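Local coordinates for Serine/threonine-protein acetyltransferase HopZ1a (Pseudomonas syringae pv. syringae, PDB 5KLP), which acetylates serine and threonine residues of host proteins, tubulin among them, from acetyl-CoA once it has bound inositol hexakisphosphate, and so impairs microtubules and immunity, at residues E224-R228 with T229-A233; H248-G252 with A253-P257. The protein carries 10 engineered substitutions. One frame throughout, in Å; residues are numbered along the deposited sequence.

How the interactions relate
Interaction 1 comes first along the chain, and the centres of the two lie 10 Å apart on the same side of the molecule. The turn of 224-233 leads from helix 222-225 into helix 230-238; the chain then comes back as strand 248-251, an outermost strand of the six-stranded mixed sheet, and the strand runs into the turn of 252-255. The two meet directly: Asp-254 OD2 takes a salt bridge from Arg-228 NH1 at 2.6 Å and lies 2.7 Å from Ser-225 OG, a probable hydrogen bond. Arg-226 CB also packs on Ala-249 O. The inter-helix turn thus covers the sheet edge within the YopJ-family acetyltransferase fold.

Interaction 1: E224-R228 with T229-A233; sequences ESRAR and TTLGA
Thr-229 OG1 and Arg-226 O lie at the tight centre of this turn. The hydroxyl donates to the carbonyl oxygen over 2.6 Å, in the carbonyl plane and on a lone pair, while Thr-229 N reaches the same oxygen at 3.1 Å from well above that plane, so one residue grips it twice. Thr-229 holds OG1 between its own N and carbonyl carbon (chi1 65°), and from there the oxygen also accepts from Gly-232 N at 3.0 Å, with an N-H...O angle of 159°. Gly-232, without a side chain, brings its CA to within 3.1 Å of Arg-226 O as a CA-H...O contact. This is an N-cap: Thr-229 starts helix 230-238 and at the same time ties it back to the preceding turn at Arg-226. The methyl CG2 of Thr-229 lies 3.7 Å from Ser-225 O, and the side chain rests on Phe-251 of strand 248-251. A second close contact is made by Arg-226, whose extended chain, CG anti to the backbone N (chi1 -178°), carries the guanidinium past Leu-231. There CD2 of Leu-231 covers one face, 3.7 Å from NH2, and salt bridges to Glu-222 and Glu-235 hold the group. The looser, exposed side is that of Ala-227 and Arg-228. Here a water donates to both Ala-227 O, at 3.0 Å, and Thr-229 O, bridging the turn. Arg-228 extends away from the cap, back over Glu-224, whose O sits off-centre above one face of the guanidinium on its way to Asp-254.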
loop_
_atom_site.group_PDB
_atom_site.type_symbol
_atom_site.label_atom_id
_atom_site.label_comp_id
_atom_site.label_asym_id
_atom_site.label_seq_id
_atom_site.Cartn_x
_atom_site.Cartn_y
_atom_site.Cartn_z
ATOM N N GLU A 224 -8.756 10.328 -18.002
ATOM C CA GLU A 224 -8.065 11.529 -17.495
ATOM C C GLU A 224 -7.000 11.202 -16.436
ATOM O O GLU A 224 -5.987 11.895 -16.325
ATOM C CB GLU A 224 -9.059 12.544 -16.928
ATOM C CG GLU A 224 -9.988 11.982 -15.877
ATOM C CD GLU A 224 -11.427 11.949 -16.343
ATOM O OE1 GLU A 224 -11.680 12.295 -17.520
ATOM O OE2 GLU A 224 -12.303 11.572 -15.535
ATOM N N SER A 225 -7.247 10.166 -15.639
ATOM C CA SER A 225 -6.427 9.909 -14.458
ATOM C C SER A 225 -5.049 9.347 -14.807
ATOM O O SER A 225 -4.059 9.668 -14.151
ATOM C CB SER A 225 -7.155 8.947 -13.510
ATOM O OG SER A 225 -6.451 8.806 -12.283
ATOM N N ARG A 226 -4.989 8.507 -15.836
ATOM C CA ARG A 226 -3.731 7.865 -16.223
ATOM C C ARG A 226 -2.666 8.905 -16.577
ATOM O O ARG A 226 -1.492 8.744 -16.250
ATOM C CB ARG A 226 -3.971 6.909 -17.394
ATOM C CG ARG A 226 -2.744 6.150 -17.864
ATOM C CD ARG A 226 -3.176 5.017 -18.781
ATOM N NE ARG A 226 -2.047 4.276 -19.310
ATOM C CZ ARG A 226 -2.016 2.954 -19.445
ATOM N NH1 ARG A 226 -3.072 2.225 -19.088
ATOM N NH2 ARG A 226 -0.929 2.366 -19.932
ATOM N N ALA A 227 -3.095 9.984 -17.232
ATOM C CA ALA A 227 -2.193 11.057 -17.641
ATOM C C ALA A 227 -1.591 11.800 -16.438
ATOM O O ALA A 227 -0.576 12.481 -16.571
ATOM C CB ALA A 227 -2.935 12.054 -18.565
ATOM N N ARG A 228 -2.225 11.677 -15.272
ATOM C CA ARG A 228 -1.761 12.353 -14.063
ATOM C C ARG A 228 -0.691 11.546 -13.307
ATOM O O ARG A 228 -0.116 12.021 -12.335
ATOM C CB ARG A 228 -2.950 12.625 -13.125
ATOM C CG ARG A 228 -3.967 13.616 -13.676
ATOM C CD ARG A 228 -5.280 13.565 -12.885
ATOM N NE ARG A 228 -6.327 14.346 -13.536
ATOM C CZ ARG A 228 -7.623 14.046 -13.523
ATOM N NH1 ARG A 228 -8.059 12.970 -12.883
ATOM N NH2 ARG A 228 -8.489 14.833 -14.151
ATOM N N THR A 229 -0.437 10.329 -13.762
ATOM C CA THR A 229 0.537 9.447 -13.119
ATOM C C THR A 229 1.883 9.582 -13.806
ATOM O O THR A 229 1.974 10.109 -14.921
ATOM C CB THR A 229 0.102 7.966 -13.176
ATOM O OG1 THR A 229 0.088 7.532 -14.539
ATOM C CG2 THR A 229 -1.298 7.776 -12.572
ATOM N N THR A 230 2.928 9.092 -13.147
ATOM C CA THR A 230 4.257 9.098 -13.740
ATOM C C THR A 230 4.272 8.287 -15.026
ATOM O O THR A 230 5.004 8.607 -15.957
ATOM C CB THR A 230 5.312 8.533 -12.769
ATOM O OG1 THR A 230 4.997 7.168 -12.466
ATOM C CG2 THR A 230 5.342 9.368 -11.479
ATOM N N LEU A 231 3.458 7.240 -15.076
ATOM C CA LEU A 231 3.311 6.442 -16.289
ATOM C C LEU A 231 2.711 7.296 -17.408
ATOM O O LEU A 231 3.192 7.292 -18.550
ATOM C CB LEU A 231 2.444 5.206 -16.021
ATOM C CG LEU A 231 2.124 4.407 -17.291
ATOM C CD1 LEU A 231 3.381 3.805 -17.890
ATOM C CD2 LEU A 231 1.095 3.325 -17.017
ATOM N N GLY A 232 1.663 8.033 -17.068
ATOM C CA GLY A 232 0.995 8.893 -18.029
ATOM C C GLY A 232 1.912 9.957 -18.591
ATOM O O GLY A 232 1.872 10.252 -19.795
ATOM N N ALA A 233 2.735 10.539 -17.720
ATOM C CA ALA A 233 3.705 11.541 -18.139
ATOM C C ALA A 233 4.663 10.941 -19.151
ATOM O O ALA A 233 4.943 11.537 -20.189
ATOM C CB ALA A 233 4.474 12.073 -16.945
HETATM O O HOH W 1 1.869 13.263 -14.976
#

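Interaction 2: H248-G252 with A253-P257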
loop_
_atom_site.group_PDB
_atom_site.type_symbol
_atom_site.label_atom_id
_atom_site.label_comp_id
_atom_site.label_asym_id
_atom_site.label_seq_id
_atom_site.Cartn_x
_atom_site.Cartn_y
_atom_site.Cartn_z
ATOM N N HIS A 248 -4.431 -1.306 -17.103
ATOM C CA HIS A 248 -4.916 0.022 -16.769
ATOM C C HIS A 248 -4.064 0.682 -15.697
ATOM O O HIS A 248 -3.358 0.017 -14.923
ATOM C CB HIS A 248 -6.374 -0.035 -16.300
ATOM C CG HIS A 248 -7.268 -0.795 -17.222
ATOM N ND1 HIS A 248 -7.856 -0.223 -18.327
ATOM C CD2 HIS A 248 -7.665 -2.090 -17.210
ATOM C CE1 HIS A 248 -8.586 -1.130 -18.953
ATOM N NE2 HIS A 248 -8.489 -2.270 -18.292
ATOM N N ALA A 249 -4.160 2.002 -15.640
ATOM C CA ALA A 249 -3.494 2.757 -14.600
ATOM C C ALA A 249 -4.257 4.037 -14.291
ATOM O O ALA A 249 -4.867 4.645 -15.173
ATOM C CB ALA A 249 -2.056 3.066 -15.017
ATOM N N ALA A 250 -4.201 4.457 -13.034
ATOM C CA ALA A 250 -4.826 5.703 -12.623
ATOM C C ALA A 250 -4.147 6.231 -11.379
ATOM O O ALA A 250 -3.403 5.514 -10.696
ATOM C CB ALA A 250 -6.317 5.512 -12.369
ATOM N N PHE A 251 -4.395 7.502 -11.101
ATOM C CA PHE A 251 -3.872 8.129 -9.904
ATOM C C PHE A 251 -4.789 7.828 -8.736
ATOM O O PHE A 251 -6.019 7.852 -8.884
ATOM C CB PHE A 251 -3.720 9.633 -10.113
ATOM C CG PHE A 251 -3.220 10.350 -8.905
ATOM C CD1 PHE A 251 -1.944 10.113 -8.433
ATOM C CD2 PHE A 251 -4.019 11.271 -8.250
ATOM C CE1 PHE A 251 -1.475 10.780 -7.320
ATOM C CE2 PHE A 251 -3.552 11.945 -7.131
ATOM C CZ PHE A 251 -2.283 11.692 -6.667
ATOM N N GLY A 252 -4.187 7.532 -7.587
ATOM C CA GLY A 252 -4.919 7.080 -6.413
ATOM C C GLY A 252 -6.113 7.933 -5.999
ATOM O O GLY A 252 -7.199 7.401 -5.778
ATOM N N ALA A 253 -5.921 9.249 -5.906
ATOM C CA ALA A 253 -6.983 10.141 -5.442
ATOM C C ALA A 253 -8.208 10.128 -6.351
ATOM O O ALA A 253 -9.310 10.439 -5.901
ATOM C CB ALA A 253 -6.465 11.563 -5.304
ATOM N N ASP A 254 -8.025 9.764 -7.618
ATOM C CA ASP A 254 -9.140 9.740 -8.562
ATOM C C ASP A 254 -10.075 8.553 -8.370
ATOM O O ASP A 254 -11.258 8.657 -8.673
ATOM C CB ASP A 254 -8.626 9.750 -10.006
ATOM C CG ASP A 254 -8.075 11.104 -10.414
ATOM O OD1 ASP A 254 -8.582 12.125 -9.903
ATOM O OD2 ASP A 254 -7.134 11.158 -11.227
ATOM N N VAL A 255 -9.556 7.436 -7.862
ATOM C CA VAL A 255 -10.339 6.203 -7.825
ATOM C C VAL A 255 -10.402 5.499 -6.463
ATOM O O VAL A 255 -11.155 4.544 -6.302
ATOM C CB VAL A 255 -9.807 5.182 -8.856
ATOM C CG1 VAL A 255 -9.940 5.732 -10.269
ATOM C CG2 VAL A 255 -8.365 4.824 -8.561
ATOM N N LEU A 256 -9.605 5.953 -5.503
ATOM C CA LEU A 256 -9.560 5.339 -4.175
ATOM C C LEU A 256 -10.060 6.329 -3.125
ATOM O O LEU A 256 -9.993 7.534 -3.339
ATOM C CB LEU A 256 -8.136 4.896 -3.838
ATOM C CG LEU A 256 -7.482 3.862 -4.754
ATOM C CD1 LEU A 256 -6.043 3.584 -4.296
ATOM C CD2 LEU A 256 -8.300 2.580 -4.774
ATOM N N PRO A 257 -10.556 5.821 -1.984
ATOM C CA PRO A 257 -11.001 6.690 -0.889
ATOM C C PRO A 257 -9.843 7.388 -0.182
ATOM O O PRO A 257 -8.693 6.969 -0.312
ATOM C CB PRO A 257 -11.686 5.721 0.080
ATOM C CG PRO A 257 -11.791 4.425 -0.624
ATOM C CD PRO A 257 -10.761 4.396 -1.683
#
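Gly-252 O takes two backbone N-H groups, from Val-255 and Leu-256, where strand 248-251 gives way to a single loose helical turn, a strand-to-helix junction at the edge of the mixed sheet. Among the hydrogen bonds, Leu-256 N is 2.8 Å from Gly-252 O and lies nearly along the C=O axis, whereas Val-255 N, at 3.1 Å, comes from above the carbonyl plane. One residue earlier, Asp-254 N closes the first turn on Phe-251 O at 3.0 Å, 46° out of the carbonyl plane. Through these bonds the chain curls round beside the strand end. Apolar contacts line this curl. A chi1 of 178° sets CG of Phe-251 trans to its own N and lays the ring beside Ala-253, with CE2 3.5 Å from its CB. Farther back along the strand, Ala-250 CB meets Val-255 CG1 at 4.2 Å, and Val-255 and Leu-256 both continue onto Ile-178 of the neighbouring strand 175-179. Leu-256 also packs on Phe-207 of helix 204-215. Asp-254 supplies a carboxylate, whose OD1 forms a salt bridge with Arg-276; this arginine, together with Arg-228 and Ser-225 at OD2, would probably keep it ionised. OD2 also lies at the edge of the Phe-251 ring, near the ring plane, and 3.9 Å from Phe-251 CB.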